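Local coordinates for protein tryptophan--tRNA ligase (Aeropyrum pernix, PDB 3A04) that catalyses the ATP-dependent attachment of L-tryptophan to its cognate tRNA, releasing AMP and diphosphate, as a class I aminoacyl-tRNA synthetase, at residues E42-G54 and D309-K321. Sequence-based numbering, arbitrary orientation.
Sequences EPSFLMRRGIIFG and DLYHLMPDDGEVK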
ATOM      1  N   GLU A  42     -27.070  -6.880 -28.508  1.00 41.29           N
ATOM      2  CA  GLU A  42     -27.717  -8.197 -28.466  1.00 41.63           C
ATOM      3  C   GLU A  42     -26.921  -9.133 -27.555  1.00 40.63           C
ATOM      4  O   GLU A  42     -25.689  -9.025 -27.518  1.00 38.00           O
ATOM      5  CB  GLU A  42     -27.785  -8.805 -29.876  1.00 43.00           C
ATOM      6  CG  GLU A  42     -28.772  -8.098 -30.800  1.00 49.82           C
ATOM      7  CD  GLU A  42     -30.262  -8.329 -30.427  1.00 60.29           C
ATOM      8  OE1 GLU A  42     -30.646  -9.437 -29.954  1.00 64.88           O
ATOM      9  OE2 GLU A  42     -31.064  -7.379 -30.602  1.00 64.92           O
ATOM     10  N   PRO A  43     -27.620 -10.020 -26.817  1.00 40.11           N
ATOM     11  CA  PRO A  43     -26.904 -10.841 -25.883  1.00 39.32           C
ATOM     12  C   PRO A  43     -25.868 -11.704 -26.640  1.00 40.45           C
ATOM     13  O   PRO A  43     -26.123 -12.156 -27.784  1.00 38.75           O
ATOM     14  CB  PRO A  43     -27.980 -11.737 -25.265  1.00 39.22           C
ATOM     15  CG  PRO A  43     -29.339 -11.093 -25.652  1.00 41.16           C
ATOM     16  CD  PRO A  43     -29.083 -10.292 -26.855  1.00 40.75           C
ATOM     17  N   SER A  44     -24.738 -11.932 -25.980  1.00 38.25           N
ATOM     18  CA  SER A  44     -23.700 -12.884 -26.451  1.00 37.73           C
ATOM     19  C   SER A  44     -24.195 -14.308 -26.281  1.00 37.66           C
ATOM     20  O   SER A  44     -25.176 -14.535 -25.555  1.00 38.36           O
ATOM     21  CB  SER A  44     -22.485 -12.674 -25.537  1.00 36.69           C
ATOM     22  OG  SER A  44     -22.764 -13.197 -24.236  1.00 32.27           O
ATOM     23  N   PHE A  45     -23.519 -15.307 -26.876  1.00 36.56           N
ATOM     24  CA  PHE A  45     -23.988 -16.654 -26.631  1.00 35.65           C
ATOM     25  C   PHE A  45     -23.861 -17.108 -25.227  1.00 35.78           C
ATOM     26  O   PHE A  45     -24.667 -17.937 -24.789  1.00 35.76           O
ATOM     27  CB  PHE A  45     -23.401 -17.708 -27.620  1.00 37.82           C
ATOM     28  CG  PHE A  45     -22.016 -18.219 -27.272  1.00 38.73           C
ATOM     29  CD1 PHE A  45     -21.838 -19.214 -26.336  1.00 39.96           C
ATOM     30  CD2 PHE A  45     -20.904 -17.754 -27.951  1.00 42.32           C
ATOM     31  CE1 PHE A  45     -20.557 -19.704 -26.041  1.00 38.93           C
ATOM     32  CE2 PHE A  45     -19.660 -18.252 -27.665  1.00 42.55           C
ATOM     33  CZ  PHE A  45     -19.495 -19.219 -26.687  1.00 41.25           C
ATOM     34  N   LEU A  46     -22.871 -16.602 -24.465  1.00 33.26           N
ATOM     35  CA  LEU A  46     -22.801 -17.035 -23.070  1.00 33.51           C
ATOM     36  C   LEU A  46     -24.049 -16.535 -22.301  1.00 33.31           C
ATOM     37  O   LEU A  46     -24.467 -17.141 -21.302  1.00 36.61           O
ATOM     38  CB  LEU A  46     -21.512 -16.437 -22.391  1.00 31.00           C
ATOM     39  CG  LEU A  46     -20.192 -16.947 -23.024  1.00 30.02           C
ATOM     40  CD1 LEU A  46     -19.009 -16.106 -22.433  1.00 31.37           C
ATOM     41  CD2 LEU A  46     -20.007 -18.479 -22.676  1.00 27.84           C
ATOM     42  N   MET A  47     -24.527 -15.360 -22.672  1.00 34.59           N
ATOM     43  CA  MET A  47     -25.767 -14.817 -22.018  1.00 35.36           C
ATOM     44  C   MET A  47     -26.954 -15.696 -22.452  1.00 37.30           C
ATOM     45  O   MET A  47     -27.665 -16.222 -21.611  1.00 36.77           O
ATOM     46  CB  MET A  47     -26.043 -13.348 -22.392  1.00 35.19           C
ATOM     47  CG  MET A  47     -25.082 -12.346 -21.662  1.00 32.73           C
ATOM     48  SD  MET A  47     -25.065 -10.852 -22.571  1.00 35.27           S
ATOM     49  CE  MET A  47     -23.695  -9.968 -21.775  1.00 37.49           C
ATOM     50  N   ARG A  48     -27.096 -15.909 -23.761  1.00 39.13           N
ATOM     51  CA  ARG A  48     -28.203 -16.784 -24.216  1.00 40.75           C
ATOM     52  C   ARG A  48     -28.227 -18.128 -23.523  1.00 42.36           C
ATOM     53  O   ARG A  48     -29.325 -18.632 -23.210  1.00 42.17           O
ATOM     54  CB  ARG A  48     -28.096 -17.089 -25.657  1.00 41.50           C
ATOM     55  CG  ARG A  48     -28.385 -15.970 -26.548  1.00 43.64           C
ATOM     56  CD  ARG A  48     -28.911 -16.608 -27.852  1.00 50.14           C
ATOM     57  NE  ARG A  48     -27.869 -17.387 -28.516  1.00 48.80           N
ATOM     58  CZ  ARG A  48     -26.795 -16.863 -29.133  1.00 48.57           C
ATOM     59  NH1 ARG A  48     -26.592 -15.552 -29.121  1.00 48.53           N
ATOM     60  NH2 ARG A  48     -25.891 -17.666 -29.735  1.00 47.18           N
ATOM     61  N   ARG A  49     -27.045 -18.734 -23.308  1.00 40.66           N
ATOM     62  CA  ARG A  49     -26.999 -20.078 -22.717  1.00 39.13           C
ATOM     63  C   ARG A  49     -27.108 -20.111 -21.224  1.00 39.27           C
ATOM     64  O   ARG A  49     -27.067 -21.201 -20.592  1.00 37.72           O
ATOM     65  CB  ARG A  49     -25.765 -20.826 -23.208  1.00 39.13           C
ATOM     66  CG  ARG A  49     -25.849 -21.106 -24.690  1.00 40.66           C
ATOM     67  CD  ARG A  49     -24.493 -21.605 -25.239  1.00 44.33           C
ATOM     68  NE  ARG A  49     -24.577 -21.630 -26.684  1.00 42.53           N
ATOM     69  CZ  ARG A  49     -23.709 -22.207 -27.509  1.00 44.78           C
ATOM     70  NH1 ARG A  49     -22.623 -22.870 -27.055  1.00 38.70           N
ATOM     71  NH2 ARG A  49     -23.954 -22.127 -28.821  1.00 40.91           N
ATOM     72  N   GLY A  50     -27.225 -18.907 -20.635  1.00 38.65           N
ATOM     73  CA  GLY A  50     -27.352 -18.844 -19.189  1.00 37.58           C
ATOM     74  C   GLY A  50     -26.058 -19.192 -18.491  1.00 36.01           C
ATOM     75  O   GLY A  50     -26.060 -19.466 -17.312  1.00 34.87           O
ATOM     76  N   ILE A  51     -24.922 -19.148 -19.213  1.00 34.58           N
ATOM     77  CA  ILE A  51     -23.625 -19.337 -18.517  1.00 34.46           C
ATOM     78  C   ILE A  51     -23.342 -18.031 -17.731  1.00 32.15           C
ATOM     79  O   ILE A  51     -22.853 -18.052 -16.614  1.00 34.71           O
ATOM     80  CB  ILE A  51     -22.487 -19.594 -19.546  1.00 33.16           C
ATOM     81  CG1 ILE A  51     -22.724 -21.019 -20.124  1.00 34.26           C
ATOM     82  CG2 ILE A  51     -21.038 -19.437 -18.862  1.00 30.01           C
ATOM     83  CD1 ILE A  51     -21.954 -21.340 -21.446  1.00 35.55           C
ATOM     84  N   ILE A  52     -23.638 -16.917 -18.345  1.00 31.47           N
ATOM     85  CA  ILE A  52     -23.752 -15.660 -17.576  1.00 31.94           C
ATOM     86  C   ILE A  52     -25.150 -15.608 -16.974  1.00 34.05           C
ATOM     87  O   ILE A  52     -26.107 -15.302 -17.653  1.00 35.32           O
ATOM     88  CB  ILE A  52     -23.482 -14.505 -18.482  1.00 30.27           C
ATOM     89  CG1 ILE A  52     -21.995 -14.611 -18.971  1.00 28.33           C
ATOM     90  CG2 ILE A  52     -23.581 -13.160 -17.698  1.00 31.33           C
ATOM     91  CD1 ILE A  52     -21.766 -13.556 -19.984  1.00 28.69           C
ATOM     92  N   PHE A  53     -25.264 -15.961 -15.709  1.00 36.33           N
ATOM     93  CA  PHE A  53     -26.603 -16.228 -15.135  1.00 36.70           C
ATOM     94  C   PHE A  53     -27.131 -15.090 -14.199  1.00 38.91           C
ATOM     95  O   PHE A  53     -28.341 -15.049 -13.856  1.00 38.30           O
ATOM     96  CB  PHE A  53     -26.567 -17.499 -14.334  1.00 35.75           C
ATOM     97  CG  PHE A  53     -25.691 -17.442 -13.127  1.00 37.58           C
ATOM     98  CD1 PHE A  53     -26.184 -16.964 -11.891  1.00 38.29           C
ATOM     99  CD2 PHE A  53     -24.370 -17.884 -13.201  1.00 35.01           C
ATOM    100  CE1 PHE A  53     -25.349 -16.952 -10.761  1.00 36.56           C
ATOM    101  CE2 PHE A  53     -23.564 -17.883 -12.115  1.00 35.00           C
ATOM    102  CZ  PHE A  53     -24.039 -17.417 -10.866  1.00 39.44           C
ATOM    103  N   GLY A  54     -26.220 -14.178 -13.793  1.00 36.95           N
ATOM    104  CA  GLY A  54     -26.550 -13.212 -12.746  1.00 35.28           C
ATOM    105  C   GLY A  54     -25.965 -11.846 -13.034  1.00 35.93           C
ATOM    106  O   GLY A  54     -25.027 -11.707 -13.883  1.00 32.19           O
ATOM    107  N   ASP A 309     -17.986 -27.927 -25.551  1.00 30.36           N
ATOM    108  CA  ASP A 309     -18.834 -27.453 -26.689  1.00 31.39           C
ATOM    109  C   ASP A 309     -19.708 -26.271 -26.316  1.00 31.69           C
ATOM    110  O   ASP A 309     -19.815 -25.302 -27.034  1.00 32.07           O
ATOM    111  CB  ASP A 309     -19.775 -28.612 -27.148  1.00 32.27           C
ATOM    112  CG  ASP A 309     -19.018 -29.717 -27.876  1.00 34.50           C
ATOM    113  OD1 ASP A 309     -17.939 -29.439 -28.410  1.00 33.88           O
ATOM    114  OD2 ASP A 309     -19.491 -30.861 -27.881  1.00 37.08           O
ATOM    115  N   LEU A 310     -20.325 -26.355 -25.139  1.00 32.40           N
ATOM    116  CA  LEU A 310     -21.271 -25.315 -24.713  1.00 32.74           C
ATOM    117  C   LEU A 310     -20.564 -23.949 -24.395  1.00 33.46           C
ATOM    118  O   LEU A 310     -21.113 -22.852 -24.693  1.00 32.15           O
ATOM    119  CB  LEU A 310     -21.986 -25.847 -23.434  1.00 32.46           C
ATOM    120  CG  LEU A 310     -23.218 -24.984 -23.052  1.00 35.40           C
ATOM    121  CD1 LEU A 310     -24.486 -25.201 -23.961  1.00 35.95           C
ATOM    122  CD2 LEU A 310     -23.464 -25.192 -21.578  1.00 40.06           C
ATOM    123  N   TYR A 311     -19.359 -24.017 -23.787  1.00 31.67           N
ATOM    124  CA  TYR A 311     -18.696 -22.784 -23.288  1.00 33.06           C
ATOM    125  C   TYR A 311     -17.832 -22.153 -24.369  1.00 32.65           C
ATOM    126  O   TYR A 311     -17.632 -20.941 -24.338  1.00 32.18           O
ATOM    127  CB  TYR A 311     -17.789 -23.075 -22.080  1.00 32.85           C
ATOM    128  CG  TYR A 311     -18.457 -23.044 -20.759  1.00 33.52           C
ATOM    129  CD1 TYR A 311     -19.439 -23.966 -20.457  1.00 35.08           C
ATOM    130  CD2 TYR A 311     -18.154 -22.038 -19.813  1.00 35.89           C
ATOM    131  CE1 TYR A 311     -20.118 -23.934 -19.213  1.00 38.52           C
ATOM    132  CE2 TYR A 311     -18.791 -22.018 -18.566  1.00 33.49           C
ATOM    133  CZ  TYR A 311     -19.754 -22.978 -18.280  1.00 37.37           C
ATOM    134  OH  TYR A 311     -20.415 -23.000 -17.084  1.00 39.53           O
ATOM    135  N   HIS A 312     -17.333 -22.973 -25.298  1.00 32.08           N
ATOM    136  CA  HIS A 312     -16.334 -22.547 -26.313  1.00 31.19           C
ATOM    137  C   HIS A 312     -16.479 -23.052 -27.726  1.00 32.16           C
ATOM    138  O   HIS A 312     -16.344 -22.273 -28.647  1.00 32.50           O
ATOM    139  CB  HIS A 312     -14.917 -22.970 -25.872  1.00 30.79           C
ATOM    140  CG  HIS A 312     -14.561 -22.446 -24.510  1.00 31.23           C
ATOM    141  ND1 HIS A 312     -14.222 -21.127 -24.315  1.00 30.14           N
ATOM    142  CD2 HIS A 312     -14.567 -23.035 -23.284  1.00 29.50           C
ATOM    143  CE1 HIS A 312     -13.976 -20.932 -23.023  1.00 32.91           C
ATOM    144  NE2 HIS A 312     -14.193 -22.072 -22.377  1.00 31.41           N
ATOM    145  N   LEU A 313     -16.560 -24.367 -27.902  1.00 31.61           N
ATOM    146  CA  LEU A 313     -16.227 -24.949 -29.258  1.00 33.88           C
ATOM    147  C   LEU A 313     -17.366 -24.841 -30.300  1.00 34.64           C
ATOM    148  O   LEU A 313     -17.112 -24.868 -31.525  1.00 33.71           O
ATOM    149  CB  LEU A 313     -15.777 -26.434 -29.133  1.00 32.06           C
ATOM    150  CG  LEU A 313     -14.553 -26.675 -28.252  1.00 34.17           C
ATOM    151  CD1 LEU A 313     -14.254 -28.191 -28.077  1.00 33.37           C
ATOM    152  CD2 LEU A 313     -13.323 -25.743 -28.691  1.00 32.91           C
ATOM    153  N   MET A 314     -18.598 -24.705 -29.790  1.00 35.41           N
ATOM    154  CA  MET A 314     -19.792 -24.623 -30.628  1.00 36.60           C
ATOM    155  C   MET A 314     -20.628 -23.370 -30.312  1.00 38.67           C
ATOM    156  O   MET A 314     -21.608 -23.471 -29.591  1.00 37.27           O
ATOM    157  CB  MET A 314     -20.665 -25.882 -30.469  1.00 35.59           C
ATOM    158  CG  MET A 314     -19.998 -27.137 -31.002  1.00 35.57           C
ATOM    159  SD  MET A 314     -20.933 -28.697 -30.757  1.00 36.56           S
ATOM    160  CE  MET A 314     -19.776 -29.879 -31.465  1.00 33.44           C
ATOM    161  N   PRO A 315     -20.199 -22.193 -30.814  1.00 41.38           N
ATOM    162  CA  PRO A 315     -20.970 -20.975 -30.615  1.00 42.87           C
ATOM    163  C   PRO A 315     -22.369 -21.032 -31.225  1.00 44.11           C
ATOM    164  O   PRO A 315     -23.249 -20.230 -30.840  1.00 44.73           O
ATOM    165  CB  PRO A 315     -20.154 -19.915 -31.345  1.00 42.72           C
ATOM    166  CG  PRO A 315     -19.181 -20.705 -32.211  1.00 45.20           C
ATOM    167  CD  PRO A 315     -18.875 -21.885 -31.379  1.00 42.65           C
ATOM    168  N   ASP A 316     -22.555 -21.931 -32.171  1.00 44.01           N
ATOM    169  CA  ASP A 316     -23.828 -21.987 -32.915  1.00 45.06           C
ATOM    170  C   ASP A 316     -24.805 -22.770 -32.056  1.00 44.12           C
ATOM    171  O   ASP A 316     -24.556 -23.925 -31.739  1.00 43.24           O
ATOM    172  CB  ASP A 316     -23.639 -22.654 -34.286  1.00 45.29           C
ATOM    173  CG  ASP A 316     -24.961 -22.683 -35.093  1.00 49.73           C
ATOM    174  OD1 ASP A 316     -25.311 -21.613 -35.656  1.00 53.43           O
ATOM    175  OD2 ASP A 316     -25.647 -23.734 -35.078  1.00 49.00           O
ATOM    176  N   ASP A 317     -25.893 -22.133 -31.626  1.00 45.41           N
ATOM    177  CA  ASP A 317     -26.858 -22.809 -30.718  1.00 45.92           C
ATOM    178  C   ASP A 317     -27.416 -24.152 -31.259  1.00 46.00           C
ATOM    179  O   ASP A 317     -27.519 -25.169 -30.499  1.00 46.77           O
ATOM    180  CB  ASP A 317     -28.012 -21.878 -30.304  1.00 47.02           C
ATOM    181  CG  ASP A 317     -27.594 -20.776 -29.322  1.00 49.63           C
ATOM    182  OD1 ASP A 317     -26.428 -20.738 -28.853  1.00 51.64           O
ATOM    183  OD2 ASP A 317     -28.444 -19.894 -29.042  1.00 52.71           O
ATOM    184  N   GLY A 318     -27.753 -24.175 -32.554  1.00 45.56           N
ATOM    185  CA  GLY A 318     -28.319 -25.360 -33.196  1.00 43.98           C
ATOM    186  C   GLY A 318     -27.379 -26.521 -33.102  1.00 43.87           C
ATOM    187  O   GLY A 318     -27.764 -27.640 -32.772  1.00 43.32           O
ATOM    188  N   GLU A 319     -26.097 -26.244 -33.351  1.00 44.44           N
ATOM    189  CA  GLU A 319     -25.094 -27.295 -33.411  1.00 44.81           C
ATOM    190  C   GLU A 319     -24.870 -27.947 -32.025  1.00 44.53           C
ATOM    191  O   GLU A 319     -24.764 -29.172 -31.888  1.00 42.86           O
ATOM    192  CB  GLU A 319     -23.813 -26.652 -33.947  1.00 46.31           C
ATOM    193  CG  GLU A 319     -22.653 -27.582 -34.064  1.00 49.58           C
ATOM    194  CD  GLU A 319     -21.552 -27.045 -35.002  1.00 53.30           C
ATOM    195  OE1 GLU A 319     -21.527 -25.849 -35.377  1.00 54.20           O
ATOM    196  OE2 GLU A 319     -20.711 -27.861 -35.389  1.00 57.45           O
ATOM    197  N   VAL A 320     -24.805 -27.115 -30.975  1.00 43.97           N
ATOM    198  CA  VAL A 320     -24.627 -27.681 -29.650  1.00 42.85           C
ATOM    199  C   VAL A 320     -25.917 -28.353 -29.143  1.00 43.83           C
ATOM    200  O   VAL A 320     -25.850 -29.400 -28.492  1.00 42.56           O
ATOM    201  CB  VAL A 320     -23.968 -26.647 -28.651  1.00 42.35           C
ATOM    202  CG1 VAL A 320     -24.938 -25.571 -28.280  1.00 40.98           C
ATOM    203  CG2 VAL A 320     -23.408 -27.378 -27.433  1.00 38.50           C
ATOM    204  N   LYS A 321     -27.094 -27.792 -29.481  1.00 45.79           N
ATOM    205  CA  LYS A 321     -28.384 -28.525 -29.252  1.00 49.09           C
ATOM    206  C   LYS A 321     -28.410 -29.932 -29.885  1.00 48.15           C
ATOM    207  O   LYS A 321     -28.837 -30.914 -29.274  1.00 48.63           O
ATOM    208  CB  LYS A 321     -29.599 -27.723 -29.774  1.00 49.80           C
ATOM    209  CG  LYS A 321     -29.810 -26.326 -29.144  1.00 55.66           C
ATOM    210  CD  LYS A 321     -31.206 -25.671 -29.521  1.00 60.10           C
ATOM    211  CE  LYS A 321     -31.269 -25.033 -30.951  1.00 63.67           C
ATOM    212  NZ  LYS A 321     -31.909 -25.878 -32.080  1.00 64.74           N
TER
HETATM  213  O   HOH W   1     -23.447 -17.413 -31.162  1.00 62.12           O
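R49 reaches into the turn between helices 304-313 and 317-328, its side chain stretched out. All three guanidinium nitrogens donate. NH1 bonds to L310 O and, at 2.8 Å, to M314 O, one in the last turn of helix 304-313, the other just past it. NH2 shares M314 O, in the carbonyl plane on a lone pair. NE and NH2 both grip D317 OD1, NH2 at 2.8 Å on its anti lone pair. V320 CG1 and F45 CD1 lie over opposite faces of the group. The other carboxylate oxygen, D317 OD2, takes R48 NE at 2.6 Å on its syn side; a bend at chi3 (-66°) brings R48 NE there. R48, R49 and D317 thus form a salt-bridge network. A water accepts from R48 NH2 and donates to P315 O. A methionine in place of R49 would probably leave the L310 and M314 carbonyls without these donors and D317 with R48 as its one arginine partner across the contact. Beside this network are two CH-pi contacts, P315 CA over the F45 ring and I51 CD1 over the centre of the Y311 ring. The contact joins helix 45-48 and the loop leading into strand 52-56 to this helical corner, with helix 85-99 against L46 and helix 334-364 behind M314.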